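Protein DUF199/WhiA (Thermotoga maritima, PDB 3HYJ) probably acts in cell division and chromosome segregation as a DNA-binding protein, this N-terminal piece being a degenerate LAGLIDADG homing endonuclease domain. Local coordinates at residues A[133-138]-A[167-172]. Residues are numbered along the deposited sequence; the frame is centred on the assembly and turned at random.
Sequences HLEINL and TRKLYI. With NA (sodium ion), chain D.
Leu134 and Ile172 form a hydrogen-bonded antiparallel pair: Leu134 N donates a hydrogen bond to Ile172 O at 2.9 Å, and Ile172 N donates one to Leu134 O. Ile136 and Leu170 repeat the exchange. Leu138 N adds a fifth backbone bond, 3.0 Å to Arg168 O. Beyond it, one water accepts a hydrogen bond from Arg168 N and donates one to Asn137 OD1. The ND2 of Asn137 binds the backbone oxygen of Ala38.

Glu135, Asn137, Lys169 and Tyr171 share one face of the sheet. His133 NE2 donates to Glu135 OE1 at 3.2 Å, with the oxygen met from above the carboxylate plane. The other ring nitrogen, His133 ND1, binds the sodium ion at 2.2 Å, and His131 also binds this ion. The imidazole is thus held at both nitrogens. Tyr171 turns an edge to the histidine face in a T-shaped pair, planes at 67°, with CE1 over the ring centre. Its CG is anti to the backbone N (chi1 174°), which brings CD1 and CE1 up to that face. Glu135 OE2 forms a long salt bridge to Lys169 NZ, 4.0 Å, and the lysine CD and CE lie against the carboxylate. With an alanine at Glu135, His133 NE2 would probably lose its acceptor and Lys169 its nearby opposite charge, leaving the sodium bond and Tyr171 to position the imidazole.

Leu134, Ile136, Leu170 and Ile172 lie on the other face. Ile136 and Leu170 lie side by side, CD1 to CD2 4.2 Å, and Leu134 packs beside Ile172.

The two strands are the central pair of a four-stranded antiparallel sheet in the second LAGLIDADG-like region. The chain's other sheet has the same 1-2-4-3 order, consistent with a duplicated homing endonuclease fold. Strand 123-125 flanks 134-137, and 160-164 flanks 167-172. Helices 108-122, 141-155 and 175-184 pack on the leucines and isoleucines.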
ATOM      1  N   HIS A 133       8.207  -0.500 -14.450  1.00 19.74           N
ATOM      2  CA  HIS A 133       7.731  -1.661 -13.696  1.00 19.88           C
ATOM      3  C   HIS A 133       7.246  -1.251 -12.327  1.00 20.21           C
ATOM      4  O   HIS A 133       8.028  -0.734 -11.526  1.00 21.02           O
ATOM      5  CB  HIS A 133       8.875  -2.671 -13.554  1.00 19.81           C
ATOM      6  CG  HIS A 133       8.502  -3.967 -12.904  1.00 18.81           C
ATOM      7  ND1 HIS A 133       9.085  -5.164 -13.266  1.00 20.39           N
ATOM      8  CD2 HIS A 133       7.649  -4.261 -11.896  1.00 19.31           C
ATOM      9  CE1 HIS A 133       8.582  -6.143 -12.533  1.00 18.44           C
ATOM     10  NE2 HIS A 133       7.709  -5.619 -11.691  1.00 19.40           N
ATOM     11  N   LEU A 134       5.959  -1.482 -12.061  1.00 20.13           N
ATOM     12  CA  LEU A 134       5.367  -1.235 -10.747  1.00 20.34           C
ATOM     13  C   LEU A 134       4.541  -2.443 -10.364  1.00 21.32           C
ATOM     14  O   LEU A 134       3.690  -2.894 -11.141  1.00 22.33           O
ATOM     15  CB  LEU A 134       4.475   0.010 -10.761  1.00 19.76           C
ATOM     16  CG  LEU A 134       3.771   0.417  -9.456  1.00 18.83           C
ATOM     17  CD1 LEU A 134       3.611   1.944  -9.390  1.00 17.87           C
ATOM     18  CD2 LEU A 134       2.420  -0.273  -9.239  1.00 16.05           C
ATOM     19  N   GLU A 135       4.782  -2.986  -9.180  1.00 21.69           N
ATOM     20  CA  GLU A 135       4.034  -4.145  -8.758  1.00 21.68           C
ATOM     21  C   GLU A 135       3.569  -3.941  -7.337  1.00 21.98           C
ATOM     22  O   GLU A 135       4.142  -3.123  -6.604  1.00 21.68           O
ATOM     23  CB  GLU A 135       4.885  -5.409  -8.891  1.00 21.72           C
ATOM     24  CG  GLU A 135       5.956  -5.568  -7.843  1.00 21.84           C
ATOM     25  CD  GLU A 135       6.816  -6.798  -8.070  1.00 22.23           C
ATOM     26  OE1 GLU A 135       6.780  -7.352  -9.205  1.00 20.42           O
ATOM     27  OE2 GLU A 135       7.528  -7.189  -7.105  1.00 21.25           O
ATOM     28  N   ILE A 136       2.508  -4.665  -6.982  1.00 22.04           N
ATOM     29  CA  ILE A 136       2.005  -4.703  -5.630  1.00 21.99           C
ATOM     30  C   ILE A 136       1.687  -6.126  -5.199  1.00 22.56           C
ATOM     31  O   ILE A 136       0.828  -6.784  -5.784  1.00 22.58           O
ATOM     32  CB  ILE A 136       0.732  -3.919  -5.489  1.00 21.57           C
ATOM     33  CG1 ILE A 136       0.953  -2.469  -5.878  1.00 20.50           C
ATOM     34  CG2 ILE A 136       0.234  -4.029  -4.046  1.00 21.99           C
ATOM     35  CD1 ILE A 136      -0.323  -1.667  -5.840  1.00 20.53           C
ATOM     36  N   ASN A 137       2.366  -6.586  -4.155  1.00 23.08           N
ATOM     37  CA  ASN A 137       2.043  -7.855  -3.537  1.00 23.52           C
ATOM     38  C   ASN A 137       0.597  -7.852  -3.107  1.00 23.46           C
ATOM     39  O   ASN A 137       0.208  -7.010  -2.312  1.00 23.77           O
ATOM     40  CB  ASN A 137       2.923  -8.066  -2.313  1.00 23.84           C
ATOM     41  CG  ASN A 137       2.725  -9.430  -1.694  1.00 25.13           C
ATOM     42  OD1 ASN A 137       3.321 -10.417  -2.150  1.00 25.63           O
ATOM     43  ND2 ASN A 137       1.884  -9.501  -0.650  1.00 25.56           N
ATOM     44  N   LEU A 138      -0.214  -8.753  -3.648  1.00 23.56           N
ATOM     45  CA  LEU A 138      -1.631  -8.826  -3.260  1.00 23.59           C
ATOM     46  C   LEU A 138      -2.124 -10.222  -3.526  1.00 24.07           C
ATOM     47  O   LEU A 138      -2.228 -10.628  -4.665  1.00 24.91           O
ATOM     48  CB  LEU A 138      -2.457  -7.823  -4.058  1.00 23.56           C
ATOM     49  CG  LEU A 138      -3.970  -7.834  -3.820  1.00 23.63           C
ATOM     50  CD1 LEU A 138      -4.299  -7.638  -2.334  1.00 23.22           C
ATOM     51  CD2 LEU A 138      -4.627  -6.753  -4.666  1.00 23.11           C
ATOM     52  N   THR A 167       3.076 -16.837  -4.823  1.00 23.83           N
ATOM     53  CA  THR A 167       2.833 -15.411  -4.579  1.00 23.41           C
ATOM     54  C   THR A 167       2.126 -14.795  -5.795  1.00 22.62           C
ATOM     55  O   THR A 167       2.195 -15.331  -6.915  1.00 22.26           O
ATOM     56  CB  THR A 167       4.145 -14.617  -4.287  1.00 23.62           C
ATOM     57  OG1 THR A 167       4.926 -14.512  -5.482  1.00 24.32           O
ATOM     58  CG2 THR A 167       4.967 -15.278  -3.196  1.00 23.19           C
ATOM     59  N   ARG A 168       1.439 -13.675  -5.575  1.00 22.10           N
ATOM     60  CA  ARG A 168       0.711 -12.987  -6.647  1.00 22.24           C
ATOM     61  C   ARG A 168       0.911 -11.521  -6.552  1.00 22.02           C
ATOM     62  O   ARG A 168       0.755 -10.977  -5.473  1.00 22.61           O
ATOM     63  CB  ARG A 168      -0.782 -13.231  -6.555  1.00 22.50           C
ATOM     64  CG  ARG A 168      -1.237 -14.381  -7.377  1.00 23.65           C
ATOM     65  CD  ARG A 168      -2.728 -14.492  -7.393  1.00 24.90           C
ATOM     66  NE  ARG A 168      -3.102 -15.890  -7.223  1.00 27.04           N
ATOM     67  CZ  ARG A 168      -3.400 -16.459  -6.056  1.00 29.40           C
ATOM     68  NH1 ARG A 168      -3.719 -17.743  -6.030  1.00 29.95           N
ATOM     69  NH2 ARG A 168      -3.398 -15.761  -4.917  1.00 30.68           N
ATOM     70  N   LYS A 169       1.224 -10.877  -7.676  1.00 21.85           N
ATOM     71  CA  LYS A 169       1.387  -9.438  -7.703  1.00 21.90           C
ATOM     72  C   LYS A 169       0.484  -8.875  -8.747  1.00 21.55           C
ATOM     73  O   LYS A 169       0.327  -9.442  -9.806  1.00 21.90           O
ATOM     74  CB  LYS A 169       2.809  -8.988  -8.071  1.00 22.64           C
ATOM     75  CG  LYS A 169       3.969  -9.853  -7.584  1.00 24.02           C
ATOM     76  CD  LYS A 169       4.494  -9.425  -6.240  1.00 25.53           C
ATOM     77  CE  LYS A 169       5.827 -10.134  -5.975  1.00 26.61           C
ATOM     78  NZ  LYS A 169       6.263  -9.974  -4.556  1.00 27.19           N
ATOM     79  N   LEU A 170      -0.086  -7.730  -8.425  1.00 21.55           N
ATOM     80  CA  LEU A 170      -0.712  -6.836  -9.372  1.00 21.57           C
ATOM     81  C   LEU A 170       0.416  -6.073 -10.046  1.00 21.21           C
ATOM     82  O   LEU A 170       1.329  -5.613  -9.377  1.00 21.07           O
ATOM     83  CB  LEU A 170      -1.591  -5.863  -8.586  1.00 22.01           C
ATOM     84  CG  LEU A 170      -2.560  -4.944  -9.312  1.00 22.56           C
ATOM     85  CD1 LEU A 170      -3.804  -5.755  -9.731  1.00 21.82           C
ATOM     86  CD2 LEU A 170      -2.896  -3.782  -8.366  1.00 21.12           C
ATOM     87  N   TYR A 171       0.335  -5.914 -11.359  1.00 21.06           N
ATOM     88  CA  TYR A 171       1.476  -5.500 -12.166  1.00 20.80           C
ATOM     89  C   TYR A 171       1.097  -4.415 -13.172  1.00 21.22           C
ATOM     90  O   TYR A 171       0.094  -4.547 -13.865  1.00 21.48           O
ATOM     91  CB  TYR A 171       1.995  -6.736 -12.900  1.00 20.84           C
ATOM     92  CG  TYR A 171       3.097  -6.516 -13.923  1.00 19.22           C
ATOM     93  CD1 TYR A 171       4.265  -5.842 -13.589  1.00 17.99           C
ATOM     94  CD2 TYR A 171       2.984  -7.025 -15.209  1.00 18.48           C
ATOM     95  CE1 TYR A 171       5.276  -5.649 -14.516  1.00 17.44           C
ATOM     96  CE2 TYR A 171       3.997  -6.852 -16.135  1.00 18.04           C
ATOM     97  CZ  TYR A 171       5.143  -6.159 -15.781  1.00 17.53           C
ATOM     98  OH  TYR A 171       6.159  -5.972 -16.690  1.00 17.37           O
ATOM     99  N   ILE A 172       1.909  -3.352 -13.246  1.00 21.44           N
ATOM    100  CA  ILE A 172       1.743  -2.282 -14.235  1.00 20.97           C
ATOM    101  C   ILE A 172       3.059  -2.022 -14.948  1.00 20.77           C
ATOM    102  O   ILE A 172       4.091  -1.871 -14.308  1.00 21.24           O
ATOM    103  CB  ILE A 172       1.256  -0.969 -13.601  1.00 21.15           C
ATOM    104  CG1 ILE A 172      -0.073  -1.188 -12.863  1.00 20.78           C
ATOM    105  CG2 ILE A 172       1.101   0.104 -14.678  1.00 20.53           C
ATOM    106  CD1 ILE A 172      -0.744   0.081 -12.378  1.00 18.87           C
TER
HETATM  107 NA    NA D 199      10.926  -5.555 -14.370  1.00  7.19          NA
HETATM  108  O   HOH W   1       1.354 -12.575  -2.881  1.00 22.66           O